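Local structure of arginyl-tRNA synthetase, putative (Plasmodium falciparum, 5JLD) at residues 113-118 against 574-579; 288-293 against 314-319; 303-306 against 311-314. The protein probably joins L-arginine to its cognate tRNA at the expense of ATP, as a class I arginyl-tRNA synthetase of the malaria parasite's translation machinery. All blocks are in the same frame, centred on the assembly; numbering follows the deposited sequence.

Interaction 1 lies on the other side of the chain's centre from interactions 2 and 3, about 53 and 50 Å from them between centres. It sets the strand 114-115 and the residues after it on a helix of the anticodon-binding region, and no hydrogen bond crosses between its segments. Interactions 2 and 3 are neighbours, 10 Å apart between centres, and both use strand 313-316 of a small antiparallel sheet in the catalytic region. Interaction 3 pairs that strand with 301-304 through backbone bonds and apolar side chains. Interaction 2 joins the strand to helix 282-292, with a buried leucine pair inside and a lysine-glutamine bond nearer the surface. None of the three is wholly buried.

Interaction 1: residues 113-118 against 574-579; sequences EKIDIS and TKSLLK
Ile115 and Ile117 rest on Ser576 and Leu577 of helix 564-584, which belongs to the DALR anticodon-binding domain of this class I synthetase. The contact thus joins the start of the catalytic region to the helical bundle near the other end of the chain.

Apolar packing carries it. Two residues apart in an extended backbone, both isoleucines direct their side chains at the helix, and the intervening Asp116 turns away. Ile115 meets Ser576 through its CG2 branch, which lies 3.9 Å from Ser576 CB. Ile117 reaches further along the helix with the end of its longer branch: with CG1 beside the backbone N (chi1 -60°) and CD1 extended beyond it (chi2 163°), the methyl is carried against the helix backbone. Leu577 offers its CB to that methyl, with its own CD1 close by, and also packs on Tyr541 and Leu545 of helix 536-556 and on Ile519 of helix 510-520.

The polar element is slight. Ser576 OG sits against the Ile115 side chain, 3.7 Å from CG2, in van der Waals contact with the hydrocarbon. Ile115 also touches Ser572 and Ile573, and Ile117 touches Leu580, so the pair spans about two turns. The closest approach between the segments is Ile117 CD1 to Leu577 CA, 3.6 Å.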
ATOM      1  N   GLU A 113     -29.221   2.705   9.021  1.00 86.64           N
ATOM      2  CA  GLU A 113     -29.325   4.119   8.769  1.00 81.89           C
ATOM      3  C   GLU A 113     -27.993   4.837   8.652  1.00 85.48           C
ATOM      4  O   GLU A 113     -27.959   5.970   8.220  1.00 89.08           O
ATOM      5  CB  GLU A 113     -30.160   4.773   9.856  1.00 73.67           C
ATOM      6  N   LYS A 114     -26.901   4.204   9.040  1.00 77.09           N
ATOM      7  CA  LYS A 114     -25.606   4.863   8.925  1.00 71.39           C
ATOM      8  C   LYS A 114     -24.830   4.294   7.764  1.00 65.24           C
ATOM      9  O   LYS A 114     -25.055   3.176   7.365  1.00 68.63           O
ATOM     10  CB  LYS A 114     -24.804   4.729  10.211  1.00 72.96           C
ATOM     11  N   ILE A 115     -23.910   5.068   7.224  1.00 57.95           N
ATOM     12  CA  ILE A 115     -23.129   4.582   6.087  1.00 61.03           C
ATOM     13  C   ILE A 115     -22.020   3.598   6.475  1.00 62.86           C
ATOM     14  O   ILE A 115     -21.148   3.924   7.273  1.00 68.26           O
ATOM     15  CB  ILE A 115     -22.496   5.751   5.329  1.00 55.44           C
ATOM     16  CG1 ILE A 115     -23.597   6.581   4.662  1.00 54.91           C
ATOM     17  CG2 ILE A 115     -21.523   5.241   4.280  1.00 50.73           C
ATOM     18  CD1 ILE A 115     -23.129   7.928   4.234  1.00 56.34           C
ATOM     19  N   ASP A 116     -22.052   2.402   5.891  1.00 57.06           N
ATOM     20  CA  ASP A 116     -21.017   1.403   6.135  1.00 52.32           C
ATOM     21  C   ASP A 116     -20.366   0.918   4.830  1.00 61.16           C
ATOM     22  O   ASP A 116     -20.927   0.078   4.117  1.00 66.30           O
ATOM     23  CB  ASP A 116     -21.595   0.216   6.904  1.00 59.56           C
ATOM     24  CG  ASP A 116     -20.542  -0.844   7.233  1.00 77.95           C
ATOM     25  OD1 ASP A 116     -19.351  -0.487   7.370  1.00 82.20           O
ATOM     26  OD2 ASP A 116     -20.910  -2.035   7.362  1.00 80.04           O
ATOM     27  N   ILE A 117     -19.185   1.452   4.524  1.00 54.39           N
ATOM     28  CA  ILE A 117     -18.412   1.026   3.356  1.00 50.18           C
ATOM     29  C   ILE A 117     -17.559  -0.206   3.677  1.00 53.41           C
ATOM     30  O   ILE A 117     -16.640  -0.140   4.493  1.00 52.62           O
ATOM     31  CB  ILE A 117     -17.489   2.154   2.846  1.00 46.78           C
ATOM     32  CG1 ILE A 117     -18.309   3.380   2.439  1.00 53.14           C
ATOM     33  CG2 ILE A 117     -16.660   1.669   1.677  1.00 45.81           C
ATOM     34  CD1 ILE A 117     -17.485   4.647   2.327  1.00 53.83           C
ATOM     35  N   SER A 118     -17.867  -1.324   3.027  1.00 50.23           N
ATOM     36  CA  SER A 118     -17.240  -2.606   3.344  1.00 51.77           C
ATOM     37  C   SER A 118     -16.981  -3.396   2.074  1.00 55.61           C
ATOM     38  O   SER A 118     -17.724  -3.280   1.093  1.00 60.32           O
ATOM     39  CB  SER A 118     -18.124  -3.428   4.277  1.00 55.57           C
ATOM     40  OG  SER A 118     -18.767  -2.591   5.219  1.00 70.46           O
ATOM     41  N   THR A 574     -19.997  10.637   0.092  1.00 48.44           N
ATOM     42  CA  THR A 574     -18.702  11.134  -0.361  1.00 45.72           C
ATOM     43  C   THR A 574     -17.760  11.418   0.806  1.00 46.02           C
ATOM     44  O   THR A 574     -16.593  11.072   0.744  1.00 44.74           O
ATOM     45  CB  THR A 574     -18.838  12.404  -1.199  1.00 49.46           C
ATOM     46  OG1 THR A 574     -19.627  12.116  -2.362  1.00 58.84           O
ATOM     47  CG2 THR A 574     -17.450  12.915  -1.633  1.00 46.52           C
ATOM     48  N   LYS A 575     -18.282  12.049   1.856  1.00 49.10           N
ATOM     49  CA  LYS A 575     -17.526  12.292   3.083  1.00 54.20           C
ATOM     50  C   LYS A 575     -16.980  10.996   3.671  1.00 51.93           C
ATOM     51  O   LYS A 575     -15.772  10.873   3.876  1.00 49.04           O
ATOM     52  CB  LYS A 575     -18.395  12.999   4.122  1.00 54.89           C
ATOM     53  CG  LYS A 575     -17.669  13.331   5.417  1.00 55.50           C
ATOM     54  CD  LYS A 575     -18.421  14.408   6.181  1.00 64.80           C
ATOM     55  CE  LYS A 575     -19.286  13.833   7.283  1.00 72.44           C
ATOM     56  NZ  LYS A 575     -18.492  13.640   8.528  1.00 78.85           N
ATOM     57  N   SER A 576     -17.865  10.035   3.940  1.00 48.33           N
ATOM     58  CA  SER A 576     -17.416   8.735   4.441  1.00 46.18           C
ATOM     59  C   SER A 576     -16.262   8.150   3.610  1.00 51.10           C
ATOM     60  O   SER A 576     -15.234   7.705   4.156  1.00 54.15           O
ATOM     61  CB  SER A 576     -18.573   7.730   4.470  1.00 47.33           C
ATOM     62  OG  SER A 576     -19.448   7.981   5.550  1.00 51.15           O
ATOM     63  N   LEU A 577     -16.438   8.155   2.290  1.00 51.88           N
ATOM     64  CA  LEU A 577     -15.467   7.534   1.403  1.00 47.97           C
ATOM     65  C   LEU A 577     -14.131   8.289   1.421  1.00 44.44           C
ATOM     66  O   LEU A 577     -13.058   7.685   1.417  1.00 41.93           O
ATOM     67  CB  LEU A 577     -16.021   7.455  -0.023  1.00 46.25           C
ATOM     68  CG  LEU A 577     -15.188   6.721  -1.075  1.00 48.59           C
ATOM     69  CD1 LEU A 577     -14.811   5.297  -0.579  1.00 38.09           C
ATOM     70  CD2 LEU A 577     -15.949   6.666  -2.412  1.00 47.22           C
ATOM     71  N   LEU A 578     -14.207   9.610   1.428  1.00 43.80           N
ATOM     72  CA  LEU A 578     -13.012  10.443   1.457  1.00 42.40           C
ATOM     73  C   LEU A 578     -12.224  10.191   2.751  1.00 47.59           C
ATOM     74  O   LEU A 578     -11.009  10.009   2.713  1.00 40.21           O
ATOM     75  CB  LEU A 578     -13.382  11.906   1.354  1.00 42.10           C
ATOM     76  CG  LEU A 578     -12.238  12.879   1.089  1.00 51.07           C
ATOM     77  CD1 LEU A 578     -11.284  12.306   0.061  1.00 51.31           C
ATOM     78  CD2 LEU A 578     -12.815  14.220   0.601  1.00 56.10           C
ATOM     79  N   LYS A 579     -12.940  10.178   3.877  1.00 46.77           N
ATOM     80  CA  LYS A 579     -12.354   9.872   5.187  1.00 46.08           C
ATOM     81  C   LYS A 579     -11.615   8.538   5.144  1.00 41.72           C
ATOM     82  O   LYS A 579     -10.415   8.468   5.462  1.00 42.01           O
ATOM     83  CB  LYS A 579     -13.439   9.843   6.260  1.00 44.53           C
ATOM     84  CG  LYS A 579     -12.959   9.521   7.669  1.00 56.63           C
ATOM     85  CD  LYS A 579     -14.154   9.241   8.574  1.00 64.91           C
ATOM     86  CE  LYS A 579     -13.736   8.672   9.920  1.00 70.47           C
ATOM     87  NZ  LYS A 579     -13.393   9.763  10.867  1.00 71.20           N
TER

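Interaction 2: residues 288-293 against 314-319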
ATOM      1  N   LEU A 288      18.212 -27.997   6.572  1.00 40.32           N
ATOM      2  CA  LEU A 288      17.090 -28.358   5.706  1.00 52.72           C
ATOM      3  C   LEU A 288      17.534 -28.236   4.258  1.00 55.49           C
ATOM      4  O   LEU A 288      17.373 -29.178   3.468  1.00 59.02           O
ATOM      5  CB  LEU A 288      15.861 -27.484   5.988  1.00 47.12           C
ATOM      6  CG  LEU A 288      15.136 -27.917   7.278  1.00 47.46           C
ATOM      7  CD1 LEU A 288      14.000 -26.960   7.609  1.00 44.72           C
ATOM      8  CD2 LEU A 288      14.615 -29.358   7.189  1.00 46.35           C
ATOM      9  N   LEU A 289      18.172 -27.110   3.935  1.00 52.63           N
ATOM     10  CA  LEU A 289      18.572 -26.869   2.562  1.00 46.79           C
ATOM     11  C   LEU A 289      19.588 -27.910   2.120  1.00 52.87           C
ATOM     12  O   LEU A 289      19.523 -28.394   0.992  1.00 51.65           O
ATOM     13  CB  LEU A 289      19.127 -25.462   2.404  1.00 48.06           C
ATOM     14  CG  LEU A 289      17.975 -24.455   2.420  1.00 50.84           C
ATOM     15  CD1 LEU A 289      18.495 -23.041   2.544  1.00 51.38           C
ATOM     16  CD2 LEU A 289      17.111 -24.623   1.159  1.00 50.71           C
ATOM     17  N   LYS A 290      20.462 -28.328   3.036  1.00 52.90           N
ATOM     18  CA  LYS A 290      21.495 -29.272   2.637  1.00 61.71           C
ATOM     19  C   LYS A 290      20.806 -30.585   2.294  1.00 60.90           C
ATOM     20  O   LYS A 290      21.199 -31.273   1.350  1.00 58.32           O
ATOM     21  CB  LYS A 290      22.552 -29.455   3.737  1.00 60.18           C
ATOM     22  CG  LYS A 290      23.402 -28.207   3.972  1.00 63.61           C
ATOM     23  CD  LYS A 290      24.428 -28.390   5.103  1.00 63.05           C
ATOM     24  CE  LYS A 290      25.207 -27.093   5.368  1.00 56.95           C
ATOM     25  NZ  LYS A 290      26.373 -27.270   6.297  1.00 54.41           N
ATOM     26  N   GLU A 291      19.739 -30.899   3.028  1.00 51.18           N
ATOM     27  CA  GLU A 291      19.073 -32.172   2.816  1.00 55.60           C
ATOM     28  C   GLU A 291      18.219 -32.107   1.545  1.00 59.55           C
ATOM     29  O   GLU A 291      17.832 -33.149   1.016  1.00 66.86           O
ATOM     30  CB  GLU A 291      18.224 -32.561   4.036  1.00 51.34           C
ATOM     31  N   SER A 292      17.948 -30.897   1.043  1.00 49.01           N
ATOM     32  CA  SER A 292      17.111 -30.757  -0.158  1.00 51.75           C
ATOM     33  C   SER A 292      17.916 -30.905  -1.453  1.00 61.00           C
ATOM     34  O   SER A 292      17.344 -31.059  -2.540  1.00 59.23           O
ATOM     35  CB  SER A 292      16.401 -29.411  -0.164  1.00 55.28           C
ATOM     36  OG  SER A 292      17.353 -28.368  -0.276  1.00 65.35           O
ATOM     37  N   LYS A 293      19.241 -30.838  -1.322  1.00 65.21           N
ATOM     38  CA  LYS A 293      20.169 -30.965  -2.446  1.00 66.73           C
ATOM     39  C   LYS A 293      19.969 -29.885  -3.523  1.00 68.40           C
ATOM     40  O   LYS A 293      20.154 -30.143  -4.718  1.00 66.82           O
ATOM     41  CB  LYS A 293      20.051 -32.365  -3.060  1.00 72.09           C
ATOM     42  CG  LYS A 293      20.548 -33.467  -2.124  1.00 77.42           C
ATOM     43  CD  LYS A 293      19.810 -34.780  -2.352  1.00 83.02           C
ATOM     44  CE  LYS A 293      20.195 -35.829  -1.307  1.00 86.68           C
ATOM     45  NZ  LYS A 293      19.327 -37.039  -1.396  1.00 89.87           N
ATOM     46  N   PHE A 314      24.563 -16.543  -1.196  1.00 49.47           N
ATOM     47  CA  PHE A 314      25.645 -17.103  -0.382  1.00 49.27           C
ATOM     48  C   PHE A 314      25.087 -17.510   0.991  1.00 53.95           C
ATOM     49  O   PHE A 314      24.649 -16.668   1.780  1.00 53.11           O
ATOM     50  CB  PHE A 314      26.797 -16.100  -0.271  1.00 46.61           C
ATOM     51  CG  PHE A 314      27.427 -15.756  -1.610  1.00 54.22           C
ATOM     52  CD1 PHE A 314      26.807 -14.861  -2.477  1.00 47.16           C
ATOM     53  CD2 PHE A 314      28.627 -16.333  -2.001  1.00 59.13           C
ATOM     54  CE1 PHE A 314      27.372 -14.548  -3.707  1.00 55.39           C
ATOM     55  CE2 PHE A 314      29.204 -16.023  -3.237  1.00 59.12           C
ATOM     56  CZ  PHE A 314      28.575 -15.130  -4.087  1.00 55.21           C
ATOM     57  N   LEU A 315      25.061 -18.813   1.245  1.00 51.66           N
ATOM     58  CA  LEU A 315      24.385 -19.342   2.428  1.00 55.42           C
ATOM     59  C   LEU A 315      25.361 -19.841   3.502  1.00 56.74           C
ATOM     60  O   LEU A 315      25.103 -19.700   4.693  1.00 57.65           O
ATOM     61  CB  LEU A 315      23.415 -20.452   2.016  1.00 49.73           C
ATOM     62  CG  LEU A 315      22.378 -19.944   0.995  1.00 60.01           C
ATOM     63  CD1 LEU A 315      21.398 -21.025   0.569  1.00 57.80           C
ATOM     64  CD2 LEU A 315      21.626 -18.755   1.562  1.00 61.18           C
ATOM     65  N   GLN A 316      26.484 -20.419   3.089  1.00 57.77           N
ATOM     66  CA  GLN A 316      27.527 -20.748   4.055  1.00 52.47           C
ATOM     67  C   GLN A 316      28.870 -20.291   3.510  1.00 55.90           C
ATOM     68  O   GLN A 316      29.188 -20.579   2.367  1.00 51.70           O
ATOM     69  CB  GLN A 316      27.543 -22.251   4.373  1.00 51.50           C
ATOM     70  CG  GLN A 316      28.693 -22.692   5.314  1.00 51.32           C
ATOM     71  CD  GLN A 316      28.531 -24.128   5.843  1.00 56.25           C
ATOM     72  OE1 GLN A 316      27.452 -24.528   6.306  1.00 54.10           O
ATOM     73  NE2 GLN A 316      29.613 -24.904   5.777  1.00 59.70           N
ATOM     74  N   LYS A 317      29.641 -19.572   4.330  1.00 52.76           N
ATOM     75  CA  LYS A 317      30.974 -19.088   3.963  1.00 53.47           C
ATOM     76  C   LYS A 317      32.038 -20.186   3.884  1.00 63.42           C
ATOM     77  O   LYS A 317      31.796 -21.348   4.228  1.00 67.62           O
ATOM     78  CB  LYS A 317      31.465 -18.047   4.969  1.00 51.67           C
ATOM     79  CG  LYS A 317      30.639 -16.796   5.066  1.00 64.67           C
ATOM     80  CD  LYS A 317      31.191 -15.932   6.185  1.00 76.98           C
ATOM     81  CE  LYS A 317      30.339 -14.694   6.401  1.00 87.69           C
ATOM     82  NZ  LYS A 317      30.823 -13.920   7.581  1.00 91.62           N
ATOM     83  N   SER A 318      33.230 -19.779   3.456  1.00 63.58           N
ATOM     84  CA  SER A 318      34.414 -20.633   3.444  1.00 64.75           C
ATOM     85  C   SER A 318      34.837 -21.066   4.840  1.00 71.22           C
ATOM     86  O   SER A 318      35.394 -22.150   5.006  1.00 72.93           O
ATOM     87  CB  SER A 318      35.578 -19.914   2.764  1.00 62.85           C
ATOM     88  OG  SER A 318      35.252 -19.584   1.432  1.00 77.04           O
ATOM     89  N   ASN A 319      34.593 -20.217   5.838  1.00 85.19           N
ATOM     90  CA  ASN A 319      34.881 -20.582   7.226  1.00 92.40           C
ATOM     91  C   ASN A 319      34.037 -21.778   7.636  1.00 87.86           C
ATOM     92  O   ASN A 319      34.520 -22.727   8.240  1.00 96.85           O
ATOM     93  CB  ASN A 319      34.595 -19.427   8.195  1.00100.44           C
ATOM     94  CG  ASN A 319      34.893 -18.065   7.602  1.00107.76           C
ATOM     95  OD1 ASN A 319      35.846 -17.893   6.841  1.00115.48           O
ATOM     96  ND2 ASN A 319      34.059 -17.084   7.940  1.00 99.97           N
TER
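Leu289 and Leu315 meet end to end, their CD1 methyls 4.0 Å apart and their side chains crossing at about a right angle. Each leucine has CG beside its own backbone N, and each points toward the other segment. Leu295, in a loop, and Val329 of helix 326-337 touch both, so the methyl pair belongs to a larger apolar cluster to which Trp368 and Leu286 also contribute.

This is helix-on-sheet packing: the last turn of helix 282-292 lies against strand 313-316, an outer strand of a small antiparallel sheet. A classic beta bulge shapes the strand here, since Leu315 and Gln316 both face Ile302. Both residues on the bulged side point toward the helix, one supplying the apolar contact and the other the polar one.

The polar contact is a hydrogen bond from Lys290 NZ to Gln316 OE1, 2.9 Å long. With CG anti to the backbone N (chi1 176°) and the chain extended beyond it, Gln316 carries its amide out from the strand to the lysine, the two side chains crossing at about a right angle. Lys290 stretches out along an extended chain to get there, and its ammonium approaches with a C=O...N angle of 128°, tilted 23° from the carbonyl plane.

Interaction 3: residues 303-306 against 311-314; sequences CYQS and VPLF
Tyr304 and Leu313 form the apolar centre, side by side and pointing the same way from one face of the two-stranded pairing, with Tyr304 CD2 4.1 Å from Leu313 CD1. The leucine methyl meets the ring obliquely. On the other face Cys303 and Phe314 make a sulfur-aromatic contact: SG lies 4.3 Å from the ring centroid, 39° off the ring normal, and is nearest to CD2 at one side of the ring. The Cys303 torsion, with SG beside the backbone N (chi1 -55°), puts the sulfur there. Pro312 packs its CB beside Cys303 CB, which extends this apolar patch toward the loop.

Between the two faces runs the backbone of an antiparallel beta hairpin. Tyr304 and Leu313 are its hydrogen-bonded pair, each N donating to the other's O at 2.9 Å, and Cys303 with Phe314 is the adjoining non-hydrogen-bonded pair.

Toward the hairpin loop the strands part and polar links take over. A water accepts from Ser306 N and donates to Val311 O, bridging the two arms of the hairpin where direct pairing has ended. Gln305 is bent at chi2 (67°), which brings OE1 over Pro312, 3.8 Å from its CB. Its NE2 donates almost straight to Ser306 O at 3.0 Å and also bonds Lys310 O within the loop.

The Tyr304-Leu313 face lies on helix 353-364; Tyr304 OH bonds Asp361 of that helix and Lys365 just after it, while strand 296-298 flanks 301-304 on the side away from 313-316 and its Ile298 touches Cys303, Gln305 and Pro312.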
ATOM      1  N   CYS A 303      26.372 -22.291  -1.763  1.00 59.43           N
ATOM      2  CA  CYS A 303      25.485 -21.294  -2.343  1.00 53.77           C
ATOM      3  C   CYS A 303      24.260 -21.904  -2.985  1.00 49.93           C
ATOM      4  O   CYS A 303      24.191 -23.115  -3.182  1.00 49.98           O
ATOM      5  CB  CYS A 303      26.240 -20.473  -3.389  1.00 55.52           C
ATOM      6  SG  CYS A 303      27.743 -19.720  -2.768  1.00 61.04           S
ATOM      7  N   TYR A 304      23.287 -21.054  -3.293  1.00 42.83           N
ATOM      8  CA  TYR A 304      22.218 -21.417  -4.220  1.00 46.20           C
ATOM      9  C   TYR A 304      22.415 -20.681  -5.534  1.00 54.84           C
ATOM     10  O   TYR A 304      22.349 -19.447  -5.587  1.00 53.37           O
ATOM     11  CB  TYR A 304      20.840 -21.087  -3.662  1.00 43.64           C
ATOM     12  CG  TYR A 304      19.727 -21.287  -4.677  1.00 56.80           C
ATOM     13  CD1 TYR A 304      19.380 -22.566  -5.116  1.00 60.59           C
ATOM     14  CD2 TYR A 304      19.026 -20.203  -5.195  1.00 55.75           C
ATOM     15  CE1 TYR A 304      18.373 -22.758  -6.037  1.00 56.48           C
ATOM     16  CE2 TYR A 304      18.006 -20.388  -6.119  1.00 56.73           C
ATOM     17  CZ  TYR A 304      17.690 -21.668  -6.536  1.00 59.09           C
ATOM     18  OH  TYR A 304      16.693 -21.855  -7.450  1.00 65.79           O
ATOM     19  N   GLN A 305      22.663 -21.444  -6.590  1.00 56.90           N
ATOM     20  CA  GLN A 305      22.727 -20.896  -7.934  1.00 51.01           C
ATOM     21  C   GLN A 305      21.403 -21.109  -8.651  1.00 58.19           C
ATOM     22  O   GLN A 305      21.040 -22.241  -8.970  1.00 58.73           O
ATOM     23  CB  GLN A 305      23.850 -21.544  -8.735  1.00 46.15           C
ATOM     24  CG  GLN A 305      23.957 -21.000 -10.156  1.00 50.74           C
ATOM     25  CD  GLN A 305      24.403 -19.545 -10.189  1.00 55.26           C
ATOM     26  OE1 GLN A 305      25.510 -19.217  -9.744  1.00 57.65           O
ATOM     27  NE2 GLN A 305      23.546 -18.665 -10.721  1.00 57.61           N
ATOM     28  N   SER A 306      20.671 -20.028  -8.890  1.00 54.98           N
ATOM     29  CA  SER A 306      19.469 -20.141  -9.691  1.00 53.02           C
ATOM     30  C   SER A 306      19.834 -20.288 -11.165  1.00 61.87           C
ATOM     31  O   SER A 306      20.901 -19.833 -11.617  1.00 55.49           O
ATOM     32  CB  SER A 306      18.562 -18.936  -9.497  1.00 49.03           C
ATOM     33  OG  SER A 306      17.467 -19.003 -10.389  1.00 53.48           O
ATOM     34  N   VAL A 311      23.500 -13.966 -10.197  1.00 54.83           N
ATOM     35  CA  VAL A 311      24.088 -13.862  -8.867  1.00 58.39           C
ATOM     36  C   VAL A 311      23.514 -14.895  -7.899  1.00 52.24           C
ATOM     37  O   VAL A 311      22.309 -14.910  -7.640  1.00 49.65           O
ATOM     38  CB  VAL A 311      23.893 -12.453  -8.275  1.00 60.87           C
ATOM     39  CG1 VAL A 311      24.480 -12.381  -6.857  1.00 56.78           C
ATOM     40  CG2 VAL A 311      24.546 -11.406  -9.177  1.00 55.53           C
ATOM     41  N   PRO A 312      24.378 -15.770  -7.369  1.00 46.53           N
ATOM     42  CA  PRO A 312      23.947 -16.783  -6.392  1.00 52.96           C
ATOM     43  C   PRO A 312      23.634 -16.217  -4.996  1.00 50.37           C
ATOM     44  O   PRO A 312      24.109 -15.137  -4.636  1.00 48.54           O
ATOM     45  CB  PRO A 312      25.156 -17.720  -6.321  1.00 44.15           C
ATOM     46  CG  PRO A 312      26.306 -16.822  -6.598  1.00 50.06           C
ATOM     47  CD  PRO A 312      25.831 -15.830  -7.610  1.00 47.34           C
ATOM     48  N   LEU A 313      22.835 -16.945  -4.222  1.00 43.97           N
ATOM     49  CA  LEU A 313      22.717 -16.658  -2.786  1.00 46.12           C
ATOM     50  C   LEU A 313      23.874 -17.316  -2.024  1.00 51.87           C
ATOM     51  O   LEU A 313      24.147 -18.502  -2.191  1.00 54.21           O
ATOM     52  CB  LEU A 313      21.372 -17.139  -2.234  1.00 44.46           C
ATOM     53  CG  LEU A 313      20.144 -16.582  -2.976  1.00 51.64           C
ATOM     54  CD1 LEU A 313      18.838 -17.188  -2.435  1.00 48.37           C
ATOM     55  CD2 LEU A 313      20.097 -15.049  -2.918  1.00 50.40           C
ATOM     56  N   PHE A 314      24.563 -16.543  -1.196  1.00 49.47           N
ATOM     57  CA  PHE A 314      25.645 -17.103  -0.382  1.00 49.27           C
ATOM     58  C   PHE A 314      25.087 -17.510   0.991  1.00 53.95           C
ATOM     59  O   PHE A 314      24.649 -16.668   1.780  1.00 53.11           O
ATOM     60  CB  PHE A 314      26.797 -16.100  -0.271  1.00 46.61           C
ATOM     61  CG  PHE A 314      27.427 -15.756  -1.610  1.00 54.22           C
ATOM     62  CD1 PHE A 314      26.807 -14.861  -2.477  1.00 47.16           C
ATOM     63  CD2 PHE A 314      28.627 -16.333  -2.001  1.00 59.13           C
ATOM     64  CE1 PHE A 314      27.372 -14.548  -3.707  1.00 55.39           C
ATOM     65  CE2 PHE A 314      29.204 -16.023  -3.237  1.00 59.12           C
ATOM     66  CZ  PHE A 314      28.575 -15.130  -4.087  1.00 55.21           C
TER
HETATM   67  O   HOH W   1      21.298 -17.370  -8.626  1.00 51.18           O